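Local coordinates for protein D-alanyl-D-alanine carboxypeptidase DacB2 (Mycobacterium tuberculosis H37Rv, PDB 4RYE) that probably removes the terminal D-alanine from peptidoglycan stem peptides and shows D,D-carboxypeptidase activity in vitro, as a serine-type penicillin-binding protein of the S11 peptidase family, at residues A46-V51 against H156-I161; V160-A165 against T218-A223; L100-D105 against G206-Y211; A57-D62 against N125-T130; G115-T120 against T139-L144. All blocks are in the same frame, centred on the assembly; numbering follows the deposited sequence.

Contact 1: residues A46-V51 against H156-I161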
# COMPACT_ATOMS: atom_id res chain seq x y z
N ALA A 46 -1.72 1.41 8.89
CA ALA A 46 -0.55 2.28 8.72
C ALA A 46 -0.48 2.76 7.26
O ALA A 46 -1.51 3.00 6.64
CB ALA A 46 0.74 1.56 9.12
N SER A 47 0.73 2.87 6.73
CA SER A 47 0.95 3.49 5.42
C SER A 47 0.39 2.72 4.23
O SER A 47 0.39 3.23 3.11
CB SER A 47 2.45 3.77 5.19
OG SER A 47 2.87 4.97 5.83
N THR A 48 -0.08 1.49 4.43
CA THR A 48 -0.75 0.81 3.32
C THR A 48 -1.97 1.60 2.86
O THR A 48 -2.36 1.54 1.69
CB THR A 48 -1.18 -0.63 3.66
OG1 THR A 48 -2.08 -0.63 4.78
CG2 THR A 48 0.05 -1.50 3.95
N ILE A 49 -2.56 2.37 3.77
CA ILE A 49 -3.72 3.19 3.44
C ILE A 49 -3.37 4.30 2.45
O ILE A 49 -4.25 4.87 1.81
CB ILE A 49 -4.40 3.78 4.71
CG1 ILE A 49 -5.91 3.91 4.51
CG2 ILE A 49 -3.80 5.13 5.06
CD1 ILE A 49 -6.63 2.60 4.32
N LYS A 50 -2.08 4.59 2.29
CA LYS A 50 -1.66 5.56 1.26
C LYS A 50 -2.04 5.12 -0.15
O LYS A 50 -2.18 5.94 -1.05
CB LYS A 50 -0.15 5.84 1.33
CG LYS A 50 0.29 6.65 2.56
CD LYS A 50 1.81 6.84 2.53
CE LYS A 50 2.30 7.88 3.54
NZ LYS A 50 2.39 7.30 4.90
N VAL A 51 -2.21 3.82 -0.36
CA VAL A 51 -2.69 3.32 -1.65
C VAL A 51 -4.10 3.83 -1.93
O VAL A 51 -4.45 4.21 -3.06
CB VAL A 51 -2.66 1.78 -1.71
CG1 VAL A 51 -3.20 1.28 -3.05
CG2 VAL A 51 -1.25 1.24 -1.49
N HIS A 156 -7.96 -8.83 3.33
CA HIS A 156 -8.90 -8.89 2.20
C HIS A 156 -9.14 -7.51 1.59
O HIS A 156 -8.98 -7.33 0.37
CB HIS A 156 -10.22 -9.52 2.65
CG HIS A 156 -11.32 -9.37 1.65
ND1 HIS A 156 -12.09 -8.22 1.53
CD2 HIS A 156 -11.79 -10.23 0.71
CE1 HIS A 156 -12.98 -8.38 0.57
NE2 HIS A 156 -12.83 -9.59 0.06
N ASP A 157 -9.52 -6.52 2.40
CA ASP A 157 -9.75 -5.19 1.84
C ASP A 157 -8.49 -4.57 1.22
O ASP A 157 -8.57 -3.87 0.22
CB ASP A 157 -10.31 -4.22 2.89
CG ASP A 157 -11.77 -4.47 3.19
OD1 ASP A 157 -12.29 -5.52 2.77
OD2 ASP A 157 -12.40 -3.61 3.86
N LEU A 158 -7.33 -4.81 1.83
CA LEU A 158 -6.09 -4.26 1.28
C LEU A 158 -5.83 -4.75 -0.15
O LEU A 158 -5.45 -3.96 -1.02
CB LEU A 158 -4.88 -4.52 2.19
CG LEU A 158 -4.84 -3.73 3.50
CD1 LEU A 158 -3.57 -4.07 4.30
CD2 LEU A 158 -4.90 -2.23 3.21
N VAL A 159 -6.02 -6.04 -0.41
CA VAL A 159 -5.79 -6.55 -1.77
C VAL A 159 -6.87 -6.09 -2.73
O VAL A 159 -6.62 -5.92 -3.92
CB VAL A 159 -5.56 -8.10 -1.84
CG1 VAL A 159 -4.37 -8.50 -1.00
CG2 VAL A 159 -6.81 -8.89 -1.44
N VAL A 160 -8.08 -5.89 -2.22
CA VAL A 160 -9.16 -5.35 -3.03
C VAL A 160 -8.79 -3.93 -3.46
O VAL A 160 -8.96 -3.54 -4.62
CB VAL A 160 -10.50 -5.37 -2.26
CG1 VAL A 160 -11.56 -4.52 -2.97
CG2 VAL A 160 -10.98 -6.83 -2.09
N ILE A 161 -8.26 -3.16 -2.52
CA ILE A 161 -7.87 -1.79 -2.82
C ILE A 161 -6.66 -1.77 -3.76
O ILE A 161 -6.62 -1.00 -4.72
CB ILE A 161 -7.58 -1.00 -1.51
CG1 ILE A 161 -8.90 -0.66 -0.81
CG2 ILE A 161 -6.79 0.28 -1.79
CD1 ILE A 161 -8.78 -0.41 0.69

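Contact 2: residues V160-A165 against T218-A223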
# COMPACT_ATOMS: atom_id res chain seq x y z
N VAL A 160 -8.08 -5.89 -2.22
CA VAL A 160 -9.16 -5.35 -3.03
C VAL A 160 -8.79 -3.93 -3.46
O VAL A 160 -8.96 -3.54 -4.62
CB VAL A 160 -10.50 -5.37 -2.26
CG1 VAL A 160 -11.56 -4.52 -2.97
CG2 VAL A 160 -10.98 -6.83 -2.09
N ILE A 161 -8.26 -3.16 -2.52
CA ILE A 161 -7.87 -1.79 -2.82
C ILE A 161 -6.66 -1.77 -3.76
O ILE A 161 -6.62 -1.00 -4.72
CB ILE A 161 -7.58 -1.00 -1.51
CG1 ILE A 161 -8.90 -0.66 -0.81
CG2 ILE A 161 -6.79 0.28 -1.79
CD1 ILE A 161 -8.78 -0.41 0.69
N PHE A 162 -5.68 -2.63 -3.49
CA PHE A 162 -4.49 -2.68 -4.33
C PHE A 162 -4.79 -3.14 -5.76
O PHE A 162 -4.14 -2.71 -6.72
CB PHE A 162 -3.44 -3.59 -3.73
CG PHE A 162 -2.05 -3.27 -4.18
CD1 PHE A 162 -1.35 -2.21 -3.63
CD2 PHE A 162 -1.43 -4.03 -5.17
CE1 PHE A 162 -0.06 -1.90 -4.05
CE2 PHE A 162 -0.14 -3.73 -5.60
CZ PHE A 162 0.54 -2.66 -5.04
N ARG A 163 -5.74 -4.04 -5.88
CA ARG A 163 -6.16 -4.55 -7.18
C ARG A 163 -6.75 -3.42 -8.03
O ARG A 163 -6.48 -3.32 -9.23
CB ARG A 163 -7.19 -5.66 -6.96
CG ARG A 163 -7.63 -6.38 -8.20
CD ARG A 163 -8.42 -7.62 -7.81
NE ARG A 163 -8.88 -8.33 -8.98
CZ ARG A 163 -10.08 -8.89 -9.09
NH1 ARG A 163 -10.95 -8.80 -8.08
NH2 ARG A 163 -10.41 -9.51 -10.21
N ALA A 164 -7.53 -2.56 -7.39
CA ALA A 164 -8.10 -1.41 -8.08
C ALA A 164 -6.99 -0.44 -8.50
O ALA A 164 -7.03 0.13 -9.59
CB ALA A 164 -9.13 -0.69 -7.19
N ALA A 165 -6.01 -0.25 -7.62
CA ALA A 165 -4.91 0.66 -7.91
C ALA A 165 -4.05 0.14 -9.06
O ALA A 165 -3.63 0.91 -9.91
CB ALA A 165 -4.06 0.91 -6.66
N THR A 218 2.82 -3.64 8.29
CA THR A 218 1.84 -3.99 7.27
C THR A 218 2.49 -3.98 5.87
O THR A 218 3.51 -3.34 5.65
CB THR A 218 0.63 -3.04 7.28
OG1 THR A 218 1.08 -1.70 7.05
CG2 THR A 218 -0.11 -3.10 8.61
N PHE A 219 1.87 -4.68 4.94
CA PHE A 219 2.35 -4.70 3.58
C PHE A 219 1.25 -5.17 2.66
O PHE A 219 0.46 -6.05 3.02
CB PHE A 219 3.57 -5.62 3.44
CG PHE A 219 4.06 -5.77 2.01
CD1 PHE A 219 4.85 -4.79 1.43
CD2 PHE A 219 3.71 -6.88 1.26
CE1 PHE A 219 5.30 -4.92 0.12
CE2 PHE A 219 4.15 -7.02 -0.05
CZ PHE A 219 4.95 -6.03 -0.62
N VAL A 220 1.20 -4.58 1.48
CA VAL A 220 0.35 -5.05 0.40
C VAL A 220 1.17 -4.95 -0.88
O VAL A 220 1.95 -4.02 -1.04
CB VAL A 220 -0.97 -4.24 0.30
CG1 VAL A 220 -0.70 -2.75 -0.02
CG2 VAL A 220 -1.89 -4.85 -0.75
N GLY A 221 1.03 -5.91 -1.77
CA GLY A 221 1.80 -5.84 -3.00
C GLY A 221 1.46 -6.93 -4.00
O GLY A 221 0.63 -7.80 -3.72
N ALA A 222 2.11 -6.89 -5.15
CA ALA A 222 1.76 -7.82 -6.22
C ALA A 222 2.98 -8.29 -7.00
O ALA A 222 4.00 -7.62 -7.02
CB ALA A 222 0.74 -7.20 -7.15
N ALA A 223 2.85 -9.45 -7.64
CA ALA A 223 3.90 -10.02 -8.46
C ALA A 223 3.28 -10.80 -9.61
O ALA A 223 2.12 -11.19 -9.54
CB ALA A 223 4.80 -10.94 -7.63

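Contact 3: residues L100-D105 against G206-Y211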
# COMPACT_ATOMS: atom_id res chain seq x y z
N LEU A 100 6.85 6.05 -3.21
CA LEU A 100 8.23 5.54 -3.19
C LEU A 100 8.89 5.61 -1.81
O LEU A 100 9.62 4.70 -1.42
CB LEU A 100 9.11 6.26 -4.22
CG LEU A 100 9.16 5.67 -5.63
CD1 LEU A 100 7.77 5.59 -6.24
CD2 LEU A 100 10.07 6.49 -6.52
N VAL A 101 8.64 6.69 -1.08
CA VAL A 101 9.28 6.85 0.24
C VAL A 101 8.28 7.01 1.39
O VAL A 101 8.68 7.35 2.51
CB VAL A 101 10.31 8.00 0.26
CG1 VAL A 101 11.36 7.81 -0.84
CG2 VAL A 101 9.63 9.35 0.13
N SER A 102 7.00 6.76 1.11
CA SER A 102 5.95 6.82 2.13
C SER A 102 5.90 8.17 2.84
O SER A 102 5.76 8.24 4.06
CB SER A 102 6.15 5.71 3.17
OG SER A 102 4.91 5.37 3.78
N GLY A 103 6.02 9.25 2.07
CA GLY A 103 6.12 10.58 2.64
C GLY A 103 4.81 11.03 3.25
O GLY A 103 3.82 11.15 2.54
N ASN A 104 4.79 11.27 4.56
CA ASN A 104 3.58 11.74 5.21
C ASN A 104 3.30 13.18 4.80
O ASN A 104 2.15 13.60 4.70
CB ASN A 104 3.69 11.63 6.73
CG ASN A 104 3.73 10.18 7.19
OD1 ASN A 104 2.99 9.35 6.67
ND2 ASN A 104 4.60 9.87 8.15
N ASP A 105 4.37 13.94 4.56
CA ASP A 105 4.23 15.31 4.07
C ASP A 105 3.63 15.31 2.66
O ASP A 105 2.84 16.18 2.31
CB ASP A 105 5.56 16.08 4.13
CG ASP A 105 6.71 15.34 3.44
OD1 ASP A 105 6.56 14.15 3.09
OD2 ASP A 105 7.78 15.97 3.26
N GLY A 206 4.84 -4.29 -7.71
CA GLY A 206 4.43 -3.17 -6.88
C GLY A 206 4.18 -3.56 -5.44
O GLY A 206 3.97 -4.72 -5.14
N GLY A 207 4.20 -2.58 -4.55
CA GLY A 207 3.97 -2.89 -3.15
C GLY A 207 4.03 -1.64 -2.32
O GLY A 207 4.57 -0.61 -2.74
N LYS A 208 3.47 -1.74 -1.12
CA LYS A 208 3.50 -0.62 -0.19
C LYS A 208 3.64 -1.17 1.21
O LYS A 208 2.88 -2.05 1.61
CB LYS A 208 2.22 0.20 -0.32
CG LYS A 208 2.22 1.48 0.50
CD LYS A 208 3.15 2.52 -0.11
CE LYS A 208 3.39 3.68 0.84
NZ LYS A 208 4.17 3.26 2.04
N THR A 209 4.63 -0.69 1.96
CA THR A 209 4.86 -1.13 3.33
C THR A 209 4.31 -0.11 4.31
O THR A 209 4.08 1.04 3.95
CB THR A 209 6.34 -1.23 3.63
OG1 THR A 209 6.94 0.04 3.35
CG2 THR A 209 6.98 -2.30 2.75
N GLY A 210 4.14 -0.52 5.57
CA GLY A 210 3.74 0.41 6.60
C GLY A 210 4.15 -0.02 8.00
O GLY A 210 4.32 -1.21 8.26
N TYR A 211 4.30 0.95 8.89
CA TYR A 211 4.49 0.63 10.30
C TYR A 211 3.98 1.75 11.17
O TYR A 211 4.20 2.93 10.88
CB TYR A 211 5.98 0.38 10.64
CG TYR A 211 6.18 0.11 12.12
CD1 TYR A 211 6.05 -1.17 12.64
CD2 TYR A 211 6.47 1.14 13.01
CE1 TYR A 211 6.20 -1.42 13.98
CE2 TYR A 211 6.63 0.90 14.36
CZ TYR A 211 6.50 -0.39 14.84
OH TYR A 211 6.66 -0.64 16.18

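Contact 4: residues A57-D62 against N125-T130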
# COMPACT_ATOMS: atom_id res chain seq x y z
N ALA A 57 -6.52 10.48 -5.41
CA ALA A 57 -5.73 11.50 -6.11
C ALA A 57 -5.74 11.27 -7.62
O ALA A 57 -5.88 12.21 -8.39
CB ALA A 57 -4.29 11.52 -5.59
N LEU A 58 -5.58 10.02 -8.03
CA LEU A 58 -5.55 9.69 -9.45
C LEU A 58 -6.90 9.89 -10.11
O LEU A 58 -6.97 10.24 -11.29
CB LEU A 58 -5.06 8.26 -9.66
CG LEU A 58 -3.55 8.10 -9.45
CD1 LEU A 58 -3.20 6.63 -9.29
CD2 LEU A 58 -2.80 8.74 -10.60
N ASP A 59 -7.97 9.69 -9.36
CA ASP A 59 -9.31 9.95 -9.90
C ASP A 59 -9.60 11.44 -10.09
O ASP A 59 -10.21 11.84 -11.07
CB ASP A 59 -10.40 9.35 -9.01
CG ASP A 59 -10.56 7.85 -9.22
OD1 ASP A 59 -9.85 7.28 -10.08
OD2 ASP A 59 -11.41 7.26 -8.53
N GLU A 60 -9.16 12.27 -9.14
CA GLU A 60 -9.61 13.66 -9.11
C GLU A 60 -8.60 14.69 -9.61
O GLU A 60 -8.98 15.77 -10.06
CB GLU A 60 -10.03 14.04 -7.68
CG GLU A 60 -11.02 13.07 -7.06
CD GLU A 60 -11.80 13.67 -5.90
OE1 GLU A 60 -11.66 14.89 -5.64
OE2 GLU A 60 -12.56 12.91 -5.26
N LEU A 61 -7.32 14.37 -9.52
CA LEU A 61 -6.29 15.38 -9.77
C LEU A 61 -5.59 15.18 -11.11
O LEU A 61 -5.28 14.05 -11.48
CB LEU A 61 -5.25 15.36 -8.65
CG LEU A 61 -5.71 15.66 -7.21
CD1 LEU A 61 -4.54 15.44 -6.23
CD2 LEU A 61 -6.29 17.07 -7.06
N ASP A 62 -5.35 16.27 -11.83
CA ASP A 62 -4.48 16.23 -13.00
C ASP A 62 -3.04 16.03 -12.51
O ASP A 62 -2.64 16.63 -11.52
CB ASP A 62 -4.59 17.54 -13.78
CG ASP A 62 -3.82 17.52 -15.10
OD1 ASP A 62 -2.56 17.50 -15.07
OD2 ASP A 62 -4.47 17.53 -16.17
N ASN A 125 -12.70 7.13 2.36
CA ASN A 125 -13.71 6.21 2.86
C ASN A 125 -14.81 5.96 1.83
O ASN A 125 -15.27 4.84 1.68
CB ASN A 125 -14.27 6.72 4.19
CG ASN A 125 -13.29 6.50 5.33
OD1 ASN A 125 -12.59 5.49 5.36
ND2 ASN A 125 -13.22 7.44 6.26
N ALA A 126 -15.20 7.01 1.11
CA ALA A 126 -16.18 6.82 0.03
C ALA A 126 -15.63 5.89 -1.06
O ALA A 126 -16.36 5.06 -1.61
CB ALA A 126 -16.60 8.15 -0.56
N LYS A 127 -14.36 6.05 -1.39
CA LYS A 127 -13.72 5.21 -2.41
C LYS A 127 -13.68 3.74 -1.98
O LYS A 127 -14.00 2.84 -2.77
CB LYS A 127 -12.31 5.75 -2.70
CG LYS A 127 -11.49 4.92 -3.70
CD LYS A 127 -12.28 4.61 -4.96
CE LYS A 127 -11.62 5.17 -6.18
NZ LYS A 127 -12.20 6.50 -6.52
N ALA A 128 -13.28 3.49 -0.73
CA ALA A 128 -13.29 2.13 -0.20
C ALA A 128 -14.67 1.50 -0.35
O ALA A 128 -14.79 0.34 -0.78
CB ALA A 128 -12.84 2.10 1.26
N ALA A 129 -15.71 2.25 -0.03
CA ALA A 129 -17.07 1.73 -0.19
C ALA A 129 -17.42 1.36 -1.64
O ALA A 129 -18.08 0.34 -1.88
CB ALA A 129 -18.11 2.71 0.37
N THR A 130 -17.00 2.18 -2.61
CA THR A 130 -17.31 1.87 -4.01
C THR A 130 -16.61 0.58 -4.44
O THR A 130 -17.07 -0.10 -5.35
CB THR A 130 -16.93 2.98 -4.99
OG1 THR A 130 -15.51 3.15 -5.01
CG2 THR A 130 -17.59 4.29 -4.62

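Contact 5: residues G115-T120 against T139-L144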
# COMPACT_ATOMS: atom_id res chain seq x y z
N GLY A 115 -8.83 19.15 -1.05
CA GLY A 115 -9.82 19.91 -0.31
C GLY A 115 -9.63 19.91 1.20
O GLY A 115 -10.48 20.41 1.94
N GLY A 116 -8.52 19.34 1.67
CA GLY A 116 -8.23 19.34 3.09
C GLY A 116 -8.22 17.96 3.72
O GLY A 116 -8.62 16.97 3.10
N GLN A 117 -7.76 17.90 4.97
CA GLN A 117 -7.63 16.63 5.69
C GLN A 117 -8.96 15.91 5.85
O GLN A 117 -9.09 14.75 5.48
CB GLN A 117 -7.00 16.88 7.07
CG GLN A 117 -5.56 17.36 7.02
CD GLN A 117 -4.58 16.22 6.83
OE1 GLN A 117 -4.57 15.26 7.60
NE2 GLN A 117 -3.75 16.31 5.79
N ASP A 118 -9.96 16.58 6.42
CA ASP A 118 -11.25 15.94 6.67
C ASP A 118 -11.94 15.49 5.39
O ASP A 118 -12.48 14.39 5.32
CB ASP A 118 -12.17 16.88 7.46
CG ASP A 118 -11.73 17.06 8.90
OD1 ASP A 118 -10.65 16.52 9.27
OD2 ASP A 118 -12.45 17.75 9.66
N VAL A 119 -11.93 16.36 4.39
CA VAL A 119 -12.53 16.06 3.09
C VAL A 119 -11.82 14.89 2.43
O VAL A 119 -12.46 14.01 1.84
CB VAL A 119 -12.48 17.30 2.16
CG1 VAL A 119 -12.85 16.92 0.75
CG2 VAL A 119 -13.41 18.41 2.69
N THR A 120 -10.50 14.85 2.54
CA THR A 120 -9.73 13.79 1.89
C THR A 120 -10.02 12.44 2.54
O THR A 120 -10.17 11.42 1.85
CB THR A 120 -8.23 14.11 1.91
OG1 THR A 120 -8.00 15.30 1.16
CG2 THR A 120 -7.42 12.97 1.30
N THR A 139 -8.67 7.24 8.92
CA THR A 139 -8.80 8.35 9.85
C THR A 139 -7.84 9.47 9.49
O THR A 139 -8.03 10.61 9.92
CB THR A 139 -8.53 7.93 11.30
OG1 THR A 139 -7.20 7.41 11.40
CG2 THR A 139 -9.54 6.89 11.78
N THR A 140 -6.79 9.15 8.73
CA THR A 140 -5.85 10.16 8.21
C THR A 140 -5.46 9.80 6.78
O THR A 140 -5.55 8.64 6.38
CB THR A 140 -4.54 10.22 9.03
OG1 THR A 140 -3.86 8.97 8.93
CG2 THR A 140 -4.81 10.57 10.49
N PRO A 141 -5.02 10.80 6.00
CA PRO A 141 -4.54 10.49 4.64
C PRO A 141 -3.27 9.65 4.64
O PRO A 141 -3.04 8.91 3.68
CB PRO A 141 -4.24 11.88 4.06
CG PRO A 141 -5.14 12.82 4.84
CD PRO A 141 -5.17 12.25 6.23
N SER A 142 -2.47 9.75 5.70
CA SER A 142 -1.14 9.11 5.71
C SER A 142 -1.11 7.72 6.36
O SER A 142 -0.19 6.94 6.11
CB SER A 142 -0.15 10.00 6.45
OG SER A 142 -0.50 10.07 7.82
N GLY A 143 -2.10 7.43 7.20
CA GLY A 143 -2.11 6.18 7.95
C GLY A 143 -1.55 6.38 9.35
O GLY A 143 -1.51 5.44 10.15
N LEU A 144 -1.11 7.59 9.64
CA LEU A 144 -0.71 7.93 10.99
C LEU A 144 -1.95 7.88 11.87
O LEU A 144 -3.07 8.01 11.37
CB LEU A 144 -0.11 9.34 11.03
CG LEU A 144 1.29 9.51 10.42
CD1 LEU A 144 1.70 10.98 10.39
CD2 LEU A 144 2.28 8.70 11.23

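Contact 1: residues A46-V51 against H156-I161
Thr48 and Val51 face Leu158 and Ile161 one helical turn apart on each side: the CA atoms of Thr48 and Leu158 lie 7.6 Å apart and those of Val51 and Ile161 7.4 Å. The first segment passes through a short 3-10 turn at Ser47 and Thr48 into helix 50-60, while 156-161 is helical throughout. No hydrogen bond joins them. Thr48 holds OG1 between its backbone N and carbonyl carbon (chi1 60°), where it bonds to Pro45 O while both methyls of Leu158 close over it. CD2 of Leu158 comes to 3.6 Å from Thr48 OG1 and CD1 stays only slightly farther, the two side chains crossing at about a right angle. A turn later, Val51 CG1 meets Ile161 CG2 at 3.9 Å, methyl against methyl. Thr48 and Val51 thus form the packed side of a turn whose other side is the SxxK motif, where Lys50 NZ donates to Ser47 OG at 2.6 Å. Ser47 is inferred to form the acyl-ester intermediate, and Lys50 is probably the proton acceptor, as in relatives. The contact lays helix 155-166 beside the start of helix 50-60. Leu158 also touches Ala233 and Met235 of strand 228-237, Thr48 leans on Thr218 of strand 218-225, and Ser47, Lys50 and Val51 reach Lys208 of strand 204-212.

Contact 2: residues V160-A165 against T218-A223
Phe162 makes a buried, mainly apolar helix-on-sheet contact with Val220, Gly221 and Ala222, at the place where helix 155-166 lies over one face of the six-stranded antiparallel sheet. The axes of 160-165 and 218-223 approach to 8.7 Å with 44° between their directions, and Phe162 alone bridges the gap from the helix side. Its CG stands anti to the backbone N (chi1 -156°), which sends the ring out from the helix toward the strand. Val220 takes the near end of the side chain: its CG2 presses on Phe162 CB at 3.6 Å, and its other branch, CG1, sits 3.7 Å from Phe162 CD1. Farther out, the ring lies with one face over the main chain of Gly221, whose CA makes a CH-pi contact 4.2 Å from the Phe162 ring centroid and 23° off the normal. The backbone of Gly221 itself is the packing surface here; the absent side chain leaves room on the far side of the strand, where the Phe219 ring lies. Ala222 CB comes to the ring near its plane, 3.9 Å from Phe162 CE2.

Such a layer of helix on antiparallel sheet belongs to the fold that S11 peptidases share with the beta-lactamases, in which the sheet is covered on both faces. Here Phe219 and Ala223, alternating with Val220 and Ala222, turn to helix 246-259 and touch Tyr246, Trp247, Phe254 and Phe258. On the Phe162 side the packing extends to Val231 of strand 228-237 and to Val51 of helix 50-60.

Contact 3: residues L100-D105 against G206-Y211
Lys208, on strand 204-212, reaches Ser102 in the turn between helices 91-100 and 104-113, with CA atoms of Ser102 and neighbouring Thr209 8.1 Å apart. Its CB and CG lie beside Val51, at the start of helix 50-60. From there the chain does not run straight: it bends at chi2 (73°) and again at chi4 (67°), carrying CE alongside the aliphatic part of Lys50 and to 3.7 Å from Ser102 OG. The second bend brings NZ back toward its own strand. NZ donates to Ser102 OG at 2.8 Å and to Thr209 O at 2.9 Å, the latter bond lying in the carbonyl plane. Ser102 meets it from a left-handed backbone conformation, its OG anti to the backbone N (chi1 -155°), and its CB is 3.3 Å from Lys208 NZ. The same hydroxyl is hydrogen-bonded to Ser47 OG and, weakly, to Lys50 NZ, while Asn104 OD1 receives a bond from Lys50 NZ. Ser102-Gly103-Asn104 and Lys208-Thr209-Gly210 match the SxN and KTG motifs of penicillin-recognising enzymes, and Ser102 is an active-site residue by similarity. The Lys208 nitrogen thus ties the SxN serine to the KTG strand, and the Ser102 hydroxyl links Lys208 to Ser47; such a connected chain of hydroxyls and lysine nitrogens is consistent with passing protons between the motifs, as proposed for related enzymes.

Contact 4: residues A57-D62 against N125-T130
Lys127, which extends its side chain to Asp59 across the contact, has its carbonyl oxygen held by Thr130 OG1 at 2.7 Å. The hydroxyl approaches 16° out of the carbonyl plane, and the bond ties the last turn of helix 117-130 back on itself three residues along. Across the contact everything depends on one pair of charges. The CA atoms of Asp59 and Lys127 are 9.9 Å apart, and the two side chains span this distance from opposite directions. Asp59 CG stands beside its backbone N, and Lys127 leaves its helix with CG anti to the backbone N (chi1 176°) before bending at each later torsion. Their ends are modelled as a salt bridge between Asp59 OD2 and Lys127 NZ, but at 2.3 Å the detailed placing of both atoms is doubtful; the pairing of opposite charges is the sounder reading. The carboxylate of Glu60 is also in the neighbourhood, not in contact, and may add to the negative field, though its OE1 pairs with Lys123 one turn earlier on the same helix as Lys127. The bridge lies at the surface, away from the annotated sites. It joins the C-terminal part of helix 50-60 to the end of helix 117-130, and the Lys127 side chain also touches Leu52 and Val56 of helix 50-60, while Ala128 rests on Leu52; on other sides of helix 50-60, Leu58 packs against helices 91-100 and 169-176.

Contact 5: residues G115-T120 against T139-L144
Thr120 and Pro141 bring the two backbones together, their CA atoms 6.7 Å apart, where the first turn of helix 117-130 meets a loop without regular structure. Pro141 is the centre of the contact. Gln117 folds at chi2 (-82°), which brings its amide group against CG and CD of the proline ring: OE1 comes to 3.4 Å from Pro141 CD and NE2 lies near Pro141 CG, the side chains crossing at about a right angle. This is packing, for the amide is held instead through NE2, which donates to Asn108 OD1. Thr120 adds its methyl, CG2 standing 4.2 Å from Pro141 CG. The hydroxyl of the same residue turns back to its own helix and, with the backbone N of Thr120, grips the N-cap carbonyl Gly116 O. OG1 is 2.6 Å and N 2.9 Å from Gly116 O, and they reach it from opposite faces of its plane. Just before, Gly115 ends the preceding helix in a Schellman motif with positive phi.

The loop has its own internal bracing. Thr140 OG1 accepts from Gly143 N in an ST motif and donates to Leu144 O at 2.7 Å, on a lone pair in the carbonyl plane, while Ser142 OG takes Leu144 N at 3.1 Å in an ST turn. These bonds probably help to hold the loop whose Ser142 O accepts a bond from Lys50 NZ, an active-site residue by similarity. Around the contact, Ala111 of helix 104-113 lies against both Gln117 and Pro141, and Leu53 of helix 50-60 against both Thr120 and Pro141.

From the N terminus, residues 46-51 open the wide loop that contact 1 closes at 156-161. Contacts 4 and 5 both fall within it and cross each other; contact 4 joins the C-terminal end of helix 117-130 to helix 50-60, and contact 5 its N-terminal end to the loop at 139-144. Contact 3 opens at 100-105 inside that loop and closes beyond it, at 206-211, thereby crossing contacts 1 and 4 and enclosing contact 5. Contact 2 starts on helix 155-166, where contact 1 ends, and crosses contact 3. Together they tie the helical region to neighbouring sheet strands 204-212 and 218-225; around Lys50, contacts 1, 3 and 5 join through Asn104 and Ser142.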